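Local coordinates for putative carbonic anhydrase (Streptococcus mutans, PDB 3LAS), which probably catalyses the reversible interconversion of hydrogencarbonate and carbon dioxide, as a zinc-dependent carbonic anhydrase of the beta class, at residues H44-A48 with L49-L53; D69-R72 with S73-S77. One frame throughout, in Å; residues are numbered along the deposited sequence.

Contact 1. Residues H44-A48 with L49-L53; sequences HVAPA and LGLAL
Ala46 and Leu51 are joined by the longer-span bond of a Schellman motif that closes the short helix after His44, its N-cap residue. In that bond Leu51 N donates to Ala46 O at 2.9 Å, and the motif is completed by a weak bond of 3.4 Å from Gly50 N to Pro47 O. Gly50, the C-prime residue, has a phi of +75°, which turns the chain back so that Leu51 returns alongside the last turn. Leu49 N still makes a helical bond to Val45 O at 3.1 Å, with a weak second acceptor in Ala46 O.

Three apolar side chains converge on one side of this turn. Val45 and Leu49 run side by side in the same direction, and CG1 of Val45 lies 3.8 Å from CD1 of Leu49. The same methyl reaches CD1 of Leu51 at 4.1 Å, but here the two side chains are inclined to each other. Val45 can serve both leucines because its CG1 stands trans to the backbone N (chi1 177°). These residues face the sheet: all three touch Ile35 on strand 33-38, while Val45 and Leu51 also meet Ile58 on strand 56-61.

Toward the second subunit, Ala46 packs on His44 of that chain and Leu51 on its Phe9. The helix end therefore joins sheet and dimer partner, with Gly50 and Pro47 on the exposed side. Leu51 folds back over the Ala46 backbone, where its CD1 sits 3.9 Å from Ala46 CA and its CB comes to 4.0 Å from Ala46 CB.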
ATOM      1  N   HIS A  44       5.264 -10.299  -0.593  1.00  7.51           N
ATOM      2  CA  HIS A  44       3.869 -10.563  -0.968  1.00  7.86           C
ATOM      3  C   HIS A  44       3.149 -10.872   0.329  1.00  8.44           C
ATOM      4  O   HIS A  44       3.399 -11.920   0.958  1.00  9.19           O
ATOM      5  CB  HIS A  44       3.786 -11.656  -2.022  1.00  8.51           C
ATOM      6  CG  HIS A  44       4.207 -11.181  -3.378  1.00  7.38           C
ATOM      7  ND1 HIS A  44       4.236 -12.055  -4.445  1.00  8.73           N
ATOM      8  CD2 HIS A  44       4.583  -9.950  -3.831  1.00  8.03           C
ATOM      9  CE1 HIS A  44       4.632 -11.389  -5.496  1.00  8.36           C
ATOM     10  NE2 HIS A  44       4.849 -10.115  -5.189  1.00  8.33           N
ATOM     11  N   VAL A  45       2.369  -9.901   0.785  1.00  9.14           N
ATOM     12  CA  VAL A  45       1.853  -9.900   2.158  1.00  9.82           C
ATOM     13  C   VAL A  45       0.928 -11.064   2.429  1.00  9.22           C
ATOM     14  O   VAL A  45       0.958 -11.674   3.516  1.00 10.36           O
ATOM     15  CB  VAL A  45       1.148  -8.555   2.418  1.00 10.10           C
ATOM     16  CG1 VAL A  45       0.571  -8.572   3.772  1.00 12.67           C
ATOM     17  CG2 VAL A  45       2.132  -7.440   2.303  1.00 11.31           C
ATOM     18  N   ALA A  46       0.105 -11.467   1.431  1.00  9.58           N
ATOM     19  CA  ALA A  46      -0.839 -12.541   1.713  1.00 10.25           C
ATOM     20  C   ALA A  46      -0.175 -13.836   2.032  1.00  9.53           C
ATOM     21  O   ALA A  46      -0.481 -14.417   3.123  1.00 10.52           O
ATOM     22  CB  ALA A  46      -1.869 -12.692   0.541  1.00 11.71           C
ATOM     23  N   PRO A  47       0.742 -14.392   1.235  1.00 10.34           N
ATOM     24  CA  PRO A  47       1.341 -15.692   1.642  1.00 10.78           C
ATOM     25  C   PRO A  47       2.234 -15.516   2.877  1.00  9.48           C
ATOM     26  O   PRO A  47       2.311 -16.435   3.701  1.00 10.56           O
ATOM     27  CB  PRO A  47       2.105 -16.150   0.395  1.00 11.13           C
ATOM     28  CG  PRO A  47       2.361 -14.917  -0.365  1.00 12.88           C
ATOM     29  CD  PRO A  47       1.117 -14.040  -0.149  1.00 11.10           C
ATOM     30  N   ALA A  48       2.878 -14.369   3.035  1.00  9.09           N
ATOM     31  CA  ALA A  48       3.722 -14.215   4.218  1.00  8.37           C
ATOM     32  C   ALA A  48       2.993 -14.282   5.548  1.00  9.99           C
ATOM     33  O   ALA A  48       3.518 -14.767   6.530  1.00 10.56           O
ATOM     34  CB  ALA A  48       4.465 -12.870   4.126  1.00 10.22           C
ATOM     35  N   LEU A  49       1.730 -13.837   5.535  1.00  9.54           N
ATOM     36  CA  LEU A  49       0.908 -13.818   6.731  1.00  9.81           C
ATOM     37  C   LEU A  49      -0.190 -14.832   6.734  1.00  9.77           C
ATOM     38  O   LEU A  49      -0.983 -14.838   7.707  1.00 10.63           O
ATOM     39  CB  LEU A  49       0.394 -12.372   7.009  1.00 10.20           C
ATOM     40  CG  LEU A  49       1.444 -11.265   7.082  1.00  9.85           C
ATOM     41  CD1 LEU A  49       0.697  -9.915   7.279  1.00 12.56           C
ATOM     42  CD2 LEU A  49       2.466 -11.458   8.172  1.00 13.02           C
ATOM     43  N   GLY A  50      -0.297 -15.609   5.688  1.00  9.31           N
ATOM     44  CA  GLY A  50      -1.384 -16.612   5.611  1.00 10.35           C
ATOM     45  C   GLY A  50      -2.743 -16.026   5.312  1.00 10.87           C
ATOM     46  O   GLY A  50      -3.765 -16.604   5.769  1.00 13.04           O
ATOM     47  N   LEU A  51      -2.861 -14.907   4.638  1.00  9.55           N
ATOM     48  CA  LEU A  51      -4.179 -14.255   4.370  1.00  9.57           C
ATOM     49  C   LEU A  51      -4.912 -14.952   3.298  1.00  8.67           C
ATOM     50  O   LEU A  51      -4.440 -15.117   2.176  1.00 12.48           O
ATOM     51  CB  LEU A  51      -3.990 -12.795   3.945  1.00  9.00           C
ATOM     52  CG  LEU A  51      -3.108 -11.937   4.892  1.00 10.34           C
ATOM     53  CD1 LEU A  51      -3.047 -10.543   4.251  1.00 13.50           C
ATOM     54  CD2 LEU A  51      -3.712 -11.937   6.287  1.00 13.25           C
ATOM     55  N   ALA A  52      -6.156 -15.292   3.577  1.00  8.84           N
ATOM     56  CA  ALA A  52      -7.135 -15.613   2.519  1.00 10.81           C
ATOM     57  C   ALA A  52      -7.667 -14.332   1.890  1.00  9.23           C
ATOM     58  O   ALA A  52      -7.622 -13.230   2.492  1.00  8.94           O
ATOM     59  CB  ALA A  52      -8.327 -16.390   3.138  1.00 10.85           C
ATOM     60  N   LEU A  53      -8.157 -14.398   0.665  1.00  9.16           N
ATOM     61  CA  LEU A  53      -8.778 -13.285   0.087  1.00  9.88           C
ATOM     62  C   LEU A  53      -9.884 -12.724   0.979  1.00  8.83           C
ATOM     63  O   LEU A  53     -10.694 -13.488   1.520  1.00  8.95           O
ATOM     64  CB  LEU A  53      -9.312 -13.681  -1.323  1.00 11.46           C
ATOM     65  CG  LEU A  53      -9.587 -12.522  -2.281  1.00 10.58           C
ATOM     66  CD1 LEU A  53      -8.245 -11.828  -2.661  1.00 12.53           C
ATOM     67  CD2 LEU A  53     -10.302 -13.019  -3.555  1.00 13.12           C
TER

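Contact 2. Residues D69-R72 with S73-S77; sequences DVIR and SLVIS
Ser73 meets Asp69 one turn back on helix 68-80 through two donors to a single carbonyl. Ser73 N and Ser73 OG each lie 2.9 Å from Asp69 O, and they approach from opposite faces of the carbonyl plane. The hydroxyl gets there because chi1 of Ser73 is -60°, placing OG beside its own backbone N and directing it back along the helix.

The tight, polar part of the contact lies on the side facing the second subunit. Arg72 grips Asp69 side-on: NE is 2.9 Å and NH2 2.8 Å from the same oxygen, Asp69 OD1, which lies only 6° out of the guanidinium plane. A bend at chi3 (73°) brings the group round to this position, with Ser73 OG over one of its faces. Asp69 OD2 is bonded to Thr67 and Asn61 of the second subunit, while Arg72 NH2 and Ser73 OG bond to Ala62 O and N of that subunit.

The apolar sides differ: Val70 and Leu74 are packed against the sheet, and the looser side is that of the partly exposed Ile71. Val70 and Leu74 run alongside each other toward strands 33-38 and 56-61, with Val70 CG1 3.8 Å from Leu74 CD1. Ile71 meets Val75 at an angle, its CG2 4.2 Å from Val75 CG2, and Leu143 touches both residues. Beneath these sides run regular helical bonds, such as Val75 N to Ile71 O at 2.9 Å.

Because the carboxylate, guanidinium and hydroxyl all have partners across the dimer interface, their buried polarity is met jointly by the two chains; the arginine probably offsets the charge of Asp69, which packs against Asp69 of the second subunit.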
ATOM      1  N   ASP A  69      -1.416  10.158   5.062  1.00  8.23           N
ATOM      2  CA  ASP A  69      -2.211   9.276   4.223  1.00  8.49           C
ATOM      3  C   ASP A  69      -2.450   7.943   4.895  1.00  8.04           C
ATOM      4  O   ASP A  69      -3.550   7.400   4.801  1.00  8.92           O
ATOM      5  CB  ASP A  69      -1.457   9.073   2.882  1.00  8.62           C
ATOM      6  CG  ASP A  69      -2.272   8.372   1.827  1.00  7.99           C
ATOM      7  OD1 ASP A  69      -3.518   8.258   1.928  1.00 10.44           O
ATOM      8  OD2 ASP A  69      -1.661   7.924   0.835  1.00  8.54           O
ATOM      9  N   VAL A  70      -1.469   7.391   5.614  1.00  7.19           N
ATOM     10  CA  VAL A  70      -1.680   6.138   6.344  1.00  6.78           C
ATOM     11  C   VAL A  70      -2.727   6.398   7.390  1.00  7.56           C
ATOM     12  O   VAL A  70      -3.632   5.546   7.520  1.00  7.96           O
ATOM     13  CB  VAL A  70      -0.363   5.630   6.913  1.00  6.98           C
ATOM     14  CG1 VAL A  70      -0.646   4.518   7.932  1.00  9.38           C
ATOM     15  CG2 VAL A  70       0.554   5.147   5.758  1.00  8.30           C
ATOM     16  N   ILE A  71      -2.697   7.485   8.115  1.00  6.93           N
ATOM     17  CA  ILE A  71      -3.724   7.750   9.162  1.00  8.74           C
ATOM     18  C   ILE A  71      -5.073   7.944   8.473  1.00  8.19           C
ATOM     19  O   ILE A  71      -6.081   7.359   8.925  1.00  8.25           O
ATOM     20  CB  ILE A  71      -3.320   8.917   9.996  1.00  8.95           C
ATOM     21  CG1 ILE A  71      -2.129   8.457  10.863  1.00 13.14           C
ATOM     22  CG2 ILE A  71      -4.536   9.365  10.855  1.00 10.36           C
ATOM     23  CD1 ILE A  71      -1.344   9.454  11.650  1.00 17.64           C
ATOM     24  N   ARG A  72      -5.168   8.698   7.352  1.00  7.69           N
ATOM     25  CA  ARG A  72      -6.422   8.814   6.654  1.00  8.87           C
ATOM     26  C   ARG A  72      -7.010   7.452   6.316  1.00  7.67           C
ATOM     27  O   ARG A  72      -8.219   7.185   6.478  1.00  8.75           O
ATOM     28  CB  ARG A  72      -6.175   9.639   5.367  1.00  9.35           C
ATOM     29  CG  ARG A  72      -7.391   9.747   4.420  1.00  7.93           C
ATOM     30  CD  ARG A  72      -6.986  10.260   3.067  1.00 10.02           C
ATOM     31  NE  ARG A  72      -6.253   9.269   2.273  1.00  8.52           N
ATOM     32  CZ  ARG A  72      -6.802   8.409   1.414  1.00  7.52           C
ATOM     33  NH1 ARG A  72      -8.104   8.281   1.202  1.00 10.10           N
ATOM     34  NH2 ARG A  72      -6.004   7.604   0.714  1.00  8.25           N
ATOM     35  N   SER A  73      -6.130   6.607   5.788  1.00  7.32           N
ATOM     36  CA  SER A  73      -6.551   5.310   5.331  1.00  7.50           C
ATOM     37  C   SER A  73      -6.975   4.411   6.484  1.00  7.53           C
ATOM     38  O   SER A  73      -7.941   3.620   6.334  1.00  8.09           O
ATOM     39  CB  SER A  73      -5.445   4.669   4.494  1.00  7.28           C
ATOM     40  OG  SER A  73      -5.147   5.478   3.342  1.00  7.68           O
ATOM     41  N   LEU A  74      -6.257   4.480   7.599  1.00  7.57           N
ATOM     42  CA  LEU A  74      -6.627   3.718   8.750  1.00  7.53           C
ATOM     43  C   LEU A  74      -7.919   4.191   9.351  1.00  8.12           C
ATOM     44  O   LEU A  74      -8.682   3.355   9.872  1.00  9.00           O
ATOM     45  CB  LEU A  74      -5.507   3.723   9.823  1.00  9.17           C
ATOM     46  CG  LEU A  74      -4.253   2.984   9.450  1.00  7.80           C
ATOM     47  CD1 LEU A  74      -3.151   3.242  10.452  1.00 10.07           C
ATOM     48  CD2 LEU A  74      -4.552   1.461   9.370  1.00 12.18           C
ATOM     49  N   VAL A  75      -8.207   5.500   9.381  1.00  8.56           N
ATOM     50  CA  VAL A  75      -9.483   5.969   9.957  1.00  8.69           C
ATOM     51  C   VAL A  75     -10.584   5.447   9.042  1.00  8.75           C
ATOM     52  O   VAL A  75     -11.675   4.990   9.563  1.00  8.66           O
ATOM     53  CB  VAL A  75      -9.467   7.509   9.986  1.00 10.43           C
ATOM     54  CG1 VAL A  75     -10.946   8.031  10.223  1.00 12.76           C
ATOM     55  CG2 VAL A  75      -8.486   8.028  10.968  1.00 12.32           C
ATOM     56  N   ILE A  76     -10.444   5.384   7.725  1.00  8.50           N
ATOM     57  CA  ILE A  76     -11.464   4.765   6.868  1.00  9.82           C
ATOM     58  C   ILE A  76     -11.530   3.298   7.187  1.00  7.73           C
ATOM     59  O   ILE A  76     -12.653   2.720   7.374  1.00  9.27           O
ATOM     60  CB  ILE A  76     -11.127   5.052   5.357  1.00  8.84           C
ATOM     61  CG1 ILE A  76     -11.310   6.533   5.110  1.00  8.45           C
ATOM     62  CG2 ILE A  76     -12.001   4.175   4.466  1.00  9.62           C
ATOM     63  CD1 ILE A  76     -10.624   6.964   3.772  1.00  9.43           C
ATOM     64  N   SER A  77     -10.412   2.608   7.274  1.00  7.72           N
ATOM     65  CA  SER A  77     -10.436   1.156   7.567  1.00  7.72           C
ATOM     66  C   SER A  77     -11.178   0.819   8.864  1.00  7.97           C
ATOM     67  O   SER A  77     -11.907  -0.168   8.899  1.00  8.88           O
ATOM     68  CB  SER A  77      -8.946   0.700   7.664  1.00  8.34           C
ATOM     69  OG  SER A  77      -8.859  -0.675   7.987  1.00  8.23           O
TER

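Contacts 1 and 2 lie in series along the chain, their centres about 21 Å apart and their nearest atoms about 12 Å apart, without touching. Both pack apolar side chains on strands 33-38 and 56-61, and both reach the second subunit. Residues 44-53 end a short helix and are only partly buried; backbone bonds shape the turn, and Val45, Leu49 and Leu51 pack on the sheet. Residues 69-77 lie within a continuing helix and are almost wholly buried. There an ion pair and a hydroxyl exchange hydrogen bonds with the neighbouring chain, whereas contact 1 meets that chain by packing, as of Ala46 on His44 and Leu51 on Phe9 of the second subunit.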